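Side-chain contacts in peroxide stress regulator PerR, FUR family (Streptococcus pyogenes, PDB 4LMY), which is a metal-binding transcription regulator of the Fur family that probably binds DNA and controls genes of the peroxide stress response: residues D2-Q7 with Y13-E18; H99-C104 with G108-F113; M119-E124 with T134-I139. All blocks are in the same frame, centred on the assembly; numbering follows the deposited sequence.

Interaction 1: residues D2-Q7 with Y13-E18. With ZN (zinc ion), chain E.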
loop_
_atom_site.group_PDB
_atom_site.type_symbol
_atom_site.label_atom_id
_atom_site.label_comp_id
_atom_site.label_asym_id
_atom_site.label_seq_id
_atom_site.Cartn_x
_atom_site.Cartn_y
_atom_site.Cartn_z
ATOM N N ASP B 2 -5.498 13.735 10.744
ATOM C CA ASP B 2 -4.575 13.414 11.828
ATOM C C ASP B 2 -4.610 11.933 12.185
ATOM O O ASP B 2 -5.638 11.271 12.033
ATOM C CB ASP B 2 -4.872 14.262 13.068
ATOM C CG ASP B 2 -4.088 15.560 13.087
ATOM O OD1 ASP B 2 -2.989 15.602 12.493
ATOM O OD2 ASP B 2 -4.568 16.536 13.700
ATOM N N ILE B 3 -3.480 11.423 12.660
ATOM C CA ILE B 3 -3.365 10.022 13.051
ATOM C C ILE B 3 -4.263 9.697 14.244
ATOM O O ILE B 3 -4.230 10.383 15.264
ATOM C CB ILE B 3 -1.901 9.650 13.367
ATOM C CG1 ILE B 3 -1.042 9.787 12.108
ATOM C CG2 ILE B 3 -1.811 8.239 13.922
ATOM C CD1 ILE B 3 0.406 9.395 12.305
ATOM N N HIS B 4 -5.069 8.649 14.101
ATOM C CA HIS B 4 -6.054 8.272 15.108
ATOM C C HIS B 4 -6.397 6.794 14.961
ATOM O O HIS B 4 -5.918 6.128 14.043
ATOM C CB HIS B 4 -7.323 9.105 14.927
ATOM C CG HIS B 4 -8.043 8.833 13.642
ATOM N ND1 HIS B 4 -7.731 9.472 12.463
ATOM C CD2 HIS B 4 -9.061 7.985 13.352
ATOM C CE1 HIS B 4 -8.525 9.034 11.502
ATOM N NE2 HIS B 4 -9.341 8.133 12.016
ATOM N N SER B 5 -7.238 6.289 15.859
ATOM C CA SER B 5 -7.680 4.900 15.802
ATOM C C SER B 5 -9.142 4.753 16.209
ATOM O O SER B 5 -9.644 5.513 17.036
ATOM C CB SER B 5 -6.808 4.019 16.699
ATOM O OG SER B 5 -7.381 2.732 16.854
ATOM N N HIS B 6 -9.821 3.773 15.623
ATOM C CA HIS B 6 -11.185 3.445 16.021
ATOM C C HIS B 6 -11.187 2.103 16.738
ATOM O O HIS B 6 -12.241 1.504 16.962
ATOM C CB HIS B 6 -12.111 3.391 14.806
ATOM C CG HIS B 6 -12.007 4.587 13.913
ATOM N ND1 HIS B 6 -12.725 5.744 14.126
ATOM C CD2 HIS B 6 -11.271 4.802 12.798
ATOM C CE1 HIS B 6 -12.432 6.622 13.184
ATOM N NE2 HIS B 6 -11.552 6.074 12.363
ATOM N N GLN B 7 -9.987 1.640 17.081
ATOM C CA GLN B 7 -9.783 0.387 17.803
ATOM C C GLN B 7 -10.287 -0.844 17.047
ATOM O O GLN B 7 -10.638 -1.855 17.655
ATOM C CB GLN B 7 -10.379 0.455 19.216
ATOM C CG GLN B 7 -9.634 1.392 20.165
ATOM C CD GLN B 7 -9.869 2.857 19.851
ATOM O OE1 GLN B 7 -11.010 3.299 19.720
ATOM N NE2 GLN B 7 -8.788 3.616 19.717
ATOM N N TYR B 13 -14.596 2.585 2.979
ATOM C CA TYR B 13 -16.043 2.753 3.094
ATOM C C TYR B 13 -16.508 2.745 4.545
ATOM O O TYR B 13 -17.173 3.681 4.998
ATOM C CB TYR B 13 -16.767 1.670 2.286
ATOM C CG TYR B 13 -18.274 1.670 2.433
ATOM C CD1 TYR B 13 -18.901 0.819 3.333
ATOM C CD2 TYR B 13 -19.069 2.509 1.663
ATOM C CE1 TYR B 13 -20.276 0.809 3.472
ATOM C CE2 TYR B 13 -20.448 2.505 1.793
ATOM C CZ TYR B 13 -21.045 1.653 2.698
ATOM O OH TYR B 13 -22.415 1.644 2.834
ATOM N N GLU B 14 -16.147 1.693 5.272
ATOM C CA GLU B 14 -16.538 1.568 6.671
ATOM C C GLU B 14 -15.937 2.674 7.533
ATOM O O GLU B 14 -16.515 3.060 8.550
ATOM C CB GLU B 14 -16.168 0.188 7.226
ATOM C CG GLU B 14 -16.924 -0.970 6.586
ATOM C CD GLU B 14 -18.425 -0.917 6.835
ATOM O OE1 GLU B 14 -18.863 -0.219 7.775
ATOM O OE2 GLU B 14 -19.170 -1.587 6.089
ATOM N N ASN B 15 -14.774 3.182 7.134
ATOM C CA ASN B 15 -14.164 4.289 7.862
ATOM C C ASN B 15 -14.993 5.560 7.762
ATOM O O ASN B 15 -15.214 6.240 8.762
ATOM C CB ASN B 15 -12.739 4.561 7.383
ATOM C CG ASN B 15 -12.132 5.778 8.051
ATOM O OD1 ASN B 15 -12.036 6.847 7.450
ATOM N ND2 ASN B 15 -11.737 5.624 9.306
ATOM N N VAL B 16 -15.445 5.877 6.552
ATOM C CA VAL B 16 -16.272 7.062 6.342
ATOM C C VAL B 16 -17.516 7.003 7.220
ATOM O O VAL B 16 -17.846 7.966 7.915
ATOM C CB VAL B 16 -16.693 7.215 4.870
ATOM C CG1 VAL B 16 -17.657 8.381 4.716
ATOM C CG2 VAL B 16 -15.474 7.419 3.999
ATOM N N LEU B 17 -18.190 5.856 7.202
ATOM C CA LEU B 17 -19.411 5.670 7.974
ATOM C C LEU B 17 -19.151 5.822 9.468
ATOM O O LEU B 17 -19.940 6.443 10.179
ATOM C CB LEU B 17 -20.040 4.306 7.682
ATOM C CG LEU B 17 -20.513 4.069 6.246
ATOM C CD1 LEU B 17 -21.405 2.832 6.171
ATOM C CD2 LEU B 17 -21.233 5.296 5.706
ATOM N N GLU B 18 -18.040 5.264 9.941
ATOM C CA GLU B 18 -17.677 5.378 11.350
ATOM C C GLU B 18 -17.461 6.833 11.761
ATOM O O GLU B 18 -17.968 7.274 12.791
ATOM C CB GLU B 18 -16.433 4.541 11.665
ATOM C CG GLU B 18 -15.949 4.650 13.107
ATOM C CD GLU B 18 -16.935 4.078 14.115
ATOM O OE1 GLU B 18 -16.833 4.431 15.310
ATOM O OE2 GLU B 18 -17.804 3.271 13.721
HETATM ZN ZN ZN E . -10.532 6.891 10.651
#

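Interaction 2: residues H99-C104 with G108-F113. With ZN (zinc ion), chain E; ZN (zinc ion), chain F.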
loop_
_atom_site.group_PDB
_atom_site.type_symbol
_atom_site.label_atom_id
_atom_site.label_comp_id
_atom_site.label_asym_id
_atom_site.label_seq_id
_atom_site.Cartn_x
_atom_site.Cartn_y
_atom_site.Cartn_z
ATOM N N HIS B 99 -8.131 1.948 8.071
ATOM C CA HIS B 99 -7.373 1.462 9.215
ATOM C C HIS B 99 -7.086 -0.022 9.072
ATOM O O HIS B 99 -7.993 -0.823 8.856
ATOM C CB HIS B 99 -8.115 1.764 10.515
ATOM C CG HIS B 99 -8.379 3.221 10.718
ATOM N ND1 HIS B 99 -7.573 4.023 11.495
ATOM C CD2 HIS B 99 -9.341 4.030 10.212
ATOM C CE1 HIS B 99 -8.037 5.261 11.475
ATOM N NE2 HIS B 99 -9.107 5.291 10.700
ATOM N N VAL B 100 -5.808 -0.368 9.195
ATOM C CA VAL B 100 -5.320 -1.711 8.913
ATOM C C VAL B 100 -4.716 -2.338 10.165
ATOM O O VAL B 100 -4.012 -1.673 10.921
ATOM C CB VAL B 100 -4.243 -1.666 7.803
ATOM C CG1 VAL B 100 -3.714 -3.064 7.478
ATOM C CG2 VAL B 100 -4.796 -0.987 6.557
ATOM N N ASN B 101 -4.990 -3.619 10.384
ATOM C CA ASN B 101 -4.404 -4.328 11.516
ATOM C C ASN B 101 -2.970 -4.774 11.265
ATOM O O ASN B 101 -2.602 -5.120 10.143
ATOM C CB ASN B 101 -5.242 -5.551 11.880
ATOM C CG ASN B 101 -6.496 -5.192 12.642
ATOM O OD1 ASN B 101 -6.564 -4.148 13.291
ATOM N ND2 ASN B 101 -7.493 -6.064 12.582
ATOM N N VAL B 102 -2.162 -4.761 12.316
ATOM C CA VAL B 102 -0.881 -5.451 12.284
ATOM C C VAL B 102 -0.902 -6.505 13.387
ATOM O O VAL B 102 -1.187 -6.204 14.547
ATOM C CB VAL B 102 0.330 -4.486 12.406
ATOM C CG1 VAL B 102 0.268 -3.667 13.686
ATOM C CG2 VAL B 102 1.635 -5.262 12.319
ATOM N N VAL B 103 -0.638 -7.751 13.012
ATOM C CA VAL B 103 -0.765 -8.868 13.939
ATOM C C VAL B 103 0.602 -9.432 14.296
ATOM O O VAL B 103 1.435 -9.644 13.418
ATOM C CB VAL B 103 -1.626 -9.999 13.329
ATOM C CG1 VAL B 103 -1.820 -11.119 14.334
ATOM C CG2 VAL B 103 -2.971 -9.451 12.859
ATOM N N CYS B 104 0.838 -9.673 15.584
ATOM C CA CYS B 104 2.115 -10.229 16.009
ATOM C C CYS B 104 2.197 -11.709 15.670
ATOM O O CYS B 104 1.342 -12.495 16.075
ATOM C CB CYS B 104 2.359 -10.020 17.506
ATOM S SG CYS B 104 3.987 -10.626 18.054
ATOM N N GLY B 108 0.227 -12.971 18.740
ATOM C CA GLY B 108 -1.088 -12.751 18.163
ATOM C C GLY B 108 -1.728 -11.421 18.512
ATOM O O GLY B 108 -2.851 -11.135 18.087
ATOM N N LYS B 109 -1.018 -10.603 19.282
ATOM C CA LYS B 109 -1.536 -9.299 19.670
ATOM C C LYS B 109 -1.730 -8.418 18.444
ATOM O O LYS B 109 -0.894 -8.399 17.539
ATOM C CB LYS B 109 -0.612 -8.618 20.680
ATOM C CG LYS B 109 -1.229 -7.409 21.357
ATOM C CD LYS B 109 -0.547 -7.100 22.680
ATOM C CE LYS B 109 -1.232 -5.939 23.388
ATOM N NZ LYS B 109 -0.960 -5.928 24.853
ATOM N N ILE B 110 -2.844 -7.698 18.428
ATOM C CA ILE B 110 -3.219 -6.878 17.287
ATOM C C ILE B 110 -3.132 -5.394 17.608
ATOM O O ILE B 110 -3.616 -4.937 18.643
ATOM C CB ILE B 110 -4.658 -7.191 16.829
ATOM C CG1 ILE B 110 -4.776 -8.657 16.403
ATOM C CG2 ILE B 110 -5.070 -6.271 15.690
ATOM C CD1 ILE B 110 -6.176 -9.060 15.984
ATOM N N ALA B 111 -2.497 -4.650 16.712
ATOM C CA ALA B 111 -2.532 -3.201 16.746
ATOM C C ALA B 111 -3.079 -2.749 15.400
ATOM O O ALA B 111 -3.114 -3.530 14.451
ATOM C CB ALA B 111 -1.142 -2.639 16.981
ATOM N N ASP B 112 -3.522 -1.502 15.314
ATOM C CA ASP B 112 -3.983 -0.973 14.038
ATOM C C ASP B 112 -3.313 0.357 13.726
ATOM O O ASP B 112 -2.857 1.061 14.629
ATOM C CB ASP B 112 -5.509 -0.836 14.009
ATOM C CG ASP B 112 -6.036 0.088 15.086
ATOM O OD1 ASP B 112 -6.127 1.305 14.831
ATOM O OD2 ASP B 112 -6.363 -0.407 16.185
ATOM N N PHE B 113 -3.240 0.686 12.442
ATOM C CA PHE B 113 -2.645 1.942 12.006
ATOM C C PHE B 113 -3.473 2.584 10.897
ATOM O O PHE B 113 -4.291 1.923 10.251
ATOM C CB PHE B 113 -1.194 1.734 11.551
ATOM C CG PHE B 113 -1.056 0.909 10.300
ATOM C CD1 PHE B 113 -0.846 1.519 9.074
ATOM C CD2 PHE B 113 -1.128 -0.473 10.351
ATOM C CE1 PHE B 113 -0.715 0.766 7.919
ATOM C CE2 PHE B 113 -0.996 -1.234 9.199
ATOM C CZ PHE B 113 -0.789 -0.613 7.985
HETATM ZN ZN ZN E . -10.532 6.891 10.651
HETATM ZN ZN ZN F . 3.938 -10.248 20.304
HETATM O O HOH W 1 -5.444 3.387 13.212
HETATM O O HOH W 2 -7.542 -3.586 15.654
#

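Interaction 3: residues M119-E124 with T134-I139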
loop_
_atom_site.group_PDB
_atom_site.type_symbol
_atom_site.label_atom_id
_atom_site.label_comp_id
_atom_site.label_asym_id
_atom_site.label_seq_id
_atom_site.Cartn_x
_atom_site.Cartn_y
_atom_site.Cartn_z
ATOM N N MET B 119 -5.534 2.829 -1.295
ATOM C CA MET B 119 -6.312 3.460 -2.351
ATOM C C MET B 119 -5.444 3.712 -3.585
ATOM O O MET B 119 -5.911 3.599 -4.719
ATOM C CB MET B 119 -6.948 4.764 -1.867
ATOM C CG MET B 119 -7.690 5.525 -2.961
ATOM S SD MET B 119 -9.430 5.814 -2.585
ATOM C CE MET B 119 -10.003 4.146 -2.309
ATOM N N ASP B 120 -4.177 4.042 -3.363
ATOM C CA ASP B 120 -3.245 4.215 -4.474
ATOM C C ASP B 120 -2.965 2.883 -5.165
ATOM O O ASP B 120 -2.726 2.840 -6.375
ATOM C CB ASP B 120 -1.945 4.874 -4.002
ATOM C CG ASP B 120 -2.099 6.365 -3.773
ATOM O OD1 ASP B 120 -2.928 6.990 -4.467
ATOM O OD2 ASP B 120 -1.391 6.915 -2.903
ATOM N N ILE B 121 -3.001 1.800 -4.393
ATOM C CA ILE B 121 -2.875 0.455 -4.940
ATOM C C ILE B 121 -4.079 0.164 -5.821
ATOM O O ILE B 121 -3.948 -0.394 -6.905
ATOM C CB ILE B 121 -2.813 -0.605 -3.821
ATOM C CG1 ILE B 121 -1.592 -0.375 -2.935
ATOM C CG2 ILE B 121 -2.791 -2.011 -4.398
ATOM C CD1 ILE B 121 -1.539 -1.298 -1.755
ATOM N N ALA B 122 -5.255 0.559 -5.343
ATOM C CA ALA B 122 -6.500 0.369 -6.081
ATOM C C ALA B 122 -6.468 1.062 -7.437
ATOM O O ALA B 122 -6.935 0.512 -8.438
ATOM C CB ALA B 122 -7.679 0.871 -5.266
ATOM N N LYS B 123 -5.922 2.273 -7.461
ATOM C CA LYS B 123 -5.795 3.033 -8.697
ATOM C C LYS B 123 -4.851 2.341 -9.679
ATOM O O LYS B 123 -5.177 2.182 -10.857
ATOM C CB LYS B 123 -5.311 4.453 -8.397
ATOM C CG LYS B 123 -5.026 5.282 -9.634
ATOM C CD LYS B 123 -4.843 6.751 -9.283
ATOM C CE LYS B 123 -4.502 7.581 -10.513
ATOM N NZ LYS B 123 -4.565 9.044 -10.231
ATOM N N GLU B 124 -3.682 1.934 -9.192
ATOM C CA GLU B 124 -2.718 1.229 -10.031
ATOM C C GLU B 124 -3.256 -0.104 -10.534
ATOM O O GLU B 124 -3.033 -0.477 -11.691
ATOM C CB GLU B 124 -1.397 1.016 -9.291
ATOM C CG GLU B 124 -0.523 2.253 -9.237
ATOM C CD GLU B 124 -0.155 2.776 -10.617
ATOM O OE1 GLU B 124 -0.060 1.973 -11.571
ATOM O OE2 GLU B 124 0.042 4.000 -10.745
ATOM N N THR B 134 -12.907 -3.907 -6.518
ATOM C CA THR B 134 -13.992 -3.994 -5.543
ATOM C C THR B 134 -13.485 -3.904 -4.107
ATOM O O THR B 134 -14.107 -3.265 -3.257
ATOM C CB THR B 134 -14.792 -5.302 -5.699
ATOM O OG1 THR B 134 -13.893 -6.417 -5.733
ATOM C CG2 THR B 134 -15.611 -5.278 -6.985
ATOM N N ARG B 135 -12.360 -4.555 -3.838
ATOM C CA ARG B 135 -11.810 -4.597 -2.489
ATOM C C ARG B 135 -10.357 -5.054 -2.489
ATOM O O ARG B 135 -9.947 -5.882 -3.304
ATOM C CB ARG B 135 -12.641 -5.535 -1.611
ATOM C CG ARG B 135 -12.638 -6.976 -2.101
ATOM C CD ARG B 135 -13.760 -7.793 -1.480
ATOM N NE ARG B 135 -13.863 -9.114 -2.099
ATOM C CZ ARG B 135 -13.292 -10.215 -1.621
ATOM N NH1 ARG B 135 -12.574 -10.171 -0.506
ATOM N NH2 ARG B 135 -13.444 -11.369 -2.258
ATOM N N ILE B 136 -9.573 -4.507 -1.569
ATOM C CA ILE B 136 -8.204 -4.963 -1.383
ATOM C C ILE B 136 -7.958 -5.206 0.100
ATOM O O ILE B 136 -7.441 -4.333 0.797
ATOM C CB ILE B 136 -7.171 -3.948 -1.916
ATOM C CG1 ILE B 136 -7.500 -3.539 -3.354
ATOM C CG2 ILE B 136 -5.764 -4.529 -1.831
ATOM C CD1 ILE B 136 -6.478 -2.613 -3.974
ATOM N N PRO B 137 -8.347 -6.391 0.591
ATOM C CA PRO B 137 -8.147 -6.707 2.008
ATOM C C PRO B 137 -6.662 -6.784 2.334
ATOM O O PRO B 137 -5.908 -7.474 1.651
ATOM C CB PRO B 137 -8.809 -8.079 2.159
ATOM C CG PRO B 137 -8.788 -8.667 0.789
ATOM C CD PRO B 137 -8.965 -7.509 -0.144
ATOM N N VAL B 138 -6.244 -6.057 3.363
ATOM C CA VAL B 138 -4.842 -6.029 3.743
ATOM C C VAL B 138 -4.700 -6.237 5.243
ATOM O O VAL B 138 -5.394 -5.600 6.032
ATOM C CB VAL B 138 -4.181 -4.694 3.349
ATOM C CG1 VAL B 138 -2.723 -4.674 3.767
ATOM C CG2 VAL B 138 -4.302 -4.461 1.853
ATOM N N ILE B 139 -3.819 -7.157 5.620
ATOM C CA ILE B 139 -3.434 -7.347 7.014
ATOM C C ILE B 139 -1.917 -7.409 7.083
ATOM O O ILE B 139 -1.287 -8.141 6.320
ATOM C CB ILE B 139 -4.004 -8.648 7.598
ATOM C CG1 ILE B 139 -5.531 -8.662 7.499
ATOM C CG2 ILE B 139 -3.559 -8.831 9.046
ATOM C CD1 ILE B 139 -6.162 -9.904 8.080
#

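Interaction 1: residues D2-Q7 with Y13-E18
H6 and E18 come closest along the backbone, their CA atoms 8.2 Å apart, as the irregular N-terminal segment 2-7 runs past helix 12-22 without a hydrogen bond between them. What joins the two is a zinc ion. H4 and H6 each offer NE2, the H4 atom lying 2.2 Å from the zinc, and N15 reaches out from the helix; H19, H97 and H99 complete the site. With CG beside its carbonyl carbon (chi1 175°), N15 carries its amide out to the metal, crossing H6 at about a right angle. Its ND2 is modelled 2.2 Å from the zinc, yet an amide nitrogen is a poor ligand, so the assignment of the two amide ends is doubtful.

One turn further on, E18 touches H6 through its methylene group: chi1 (178°) sets CG 3.6 Å from H6 ND1, and a bend at chi2 then carries the carboxylate past the imidazole in the opposite direction. H6 ND1 is instead hydrogen-bonded to E22. In the second shell, H4 ND1 donates to D2 O at 2.8 Å in an almost straight bond (174°) lying in the ring plane, which fixes the ring's rotation. Just after H4, an ST turn in which S5 OG accepts from Q7 N shapes the segment.

H4 and H6 are thus each held at ND1 while NE2 is turned to the metal. Coordination, with little apolar burial, ties this N-terminal segment to the helix, and the acceptors at ND1 would probably strengthen donation to zinc.

Interaction 2: residues H99-C104 with G108-F113
V102 and A111 bond to each other twice through their backbones, with V102 N only 2.6 Å from A111 O, at the middle of the antiparallel beta hairpin formed by strands 98-104 and 110-115. V100 and F113 make a second reciprocal pair, and C104 N donates to K109 O. Where the chain turns, the G108 N to C104 O bond is more bent (132°), and G108 adopts a positive phi at which a CB would press on the carbonyl O of the residue before.

Waters extend this pattern at the side chains. One accepts from H99 ND1 and donates to D112 OD1 at 2.7 Å; that carboxylate oxygen is also hydrogen-bonded to S5, which probably helps to position H99, whose NE2 binds zinc. Another water donates to N101 OD1 and, weakly, to D112 OD2. At the far end C104 SG binds the second zinc, 2.3 Å away, together with C107, C144 and C147: a Cys4 site whose first CxxC pair spans the turn.

Apolar groups fill in around the ladder. On the face of V100, V102, A111 and F113, Y131 of the second subunit packs against V102 and A111. V102 CG1 meets A111 CB at 3.7 Å. On the other face, I110 CG2 abuts the N101 amide, 3.5 Å from CG. F113, with CG between its backbone N and carbonyl carbon (chi1 67°), swings its ring across to the neighbouring strand, where CE2 and CZ each lie 3.6 Å from V100 CB.

Interaction 3: residues M119-E124 with T134-I139
I121 and A122, consecutive residues of helix 118-129, receive the side chain of I136, which lies just beyond strand 132-135; this packing of a helix on the segment that follows the strand belongs to the C-terminal dimerisation domain expected of a Fur-family regulator. I121 comes first. Its CG2 branch stands anti to the backbone N and meets the end of I136, CD1, at 3.8 Å, the two isoleucines crossing at a slant. The same I121 also packs against F113 of the second subunit, so it serves the fold and the interface together.

A122 follows with a smaller surface. Its methyl group, CB, is 3.9 Å from I136 CD1, which lies over the helix backbone beside it. V118, one turn earlier on the same helix, also touches I136.

The opposing segment is also tied to the partner chain: R135 pairs in an antiparallel ladder with a strand of the second subunit and forms a salt bridge to its E105. I136, by contrast, points toward its own helix. An extended chain (chi2 -176°) carries its CD1 forward until it rests 3.7 Å from both CA and N of A122.

All three contacts are partly buried, but the centres of interactions 1 and 3 lie about 9 and 10 Å from the centre of the chain and that of interaction 2 about 18 Å, farther out. Interaction 1 depends on metal coordination, interaction 2 on a backbone ladder with a zinc at either end, and interaction 3 on a few methyl contacts. Interactions 1 and 2 share the first zinc and are joined by a serine–aspartate hydrogen bond. Interaction 3 touches the hairpin only by packing, V100 CG1 lying 3.4 Å from V138 O. Helix 118-129 follows strand 110-115 directly, and both of these later contacts border the second subunit extensively, whereas interaction 1 reaches it through I3.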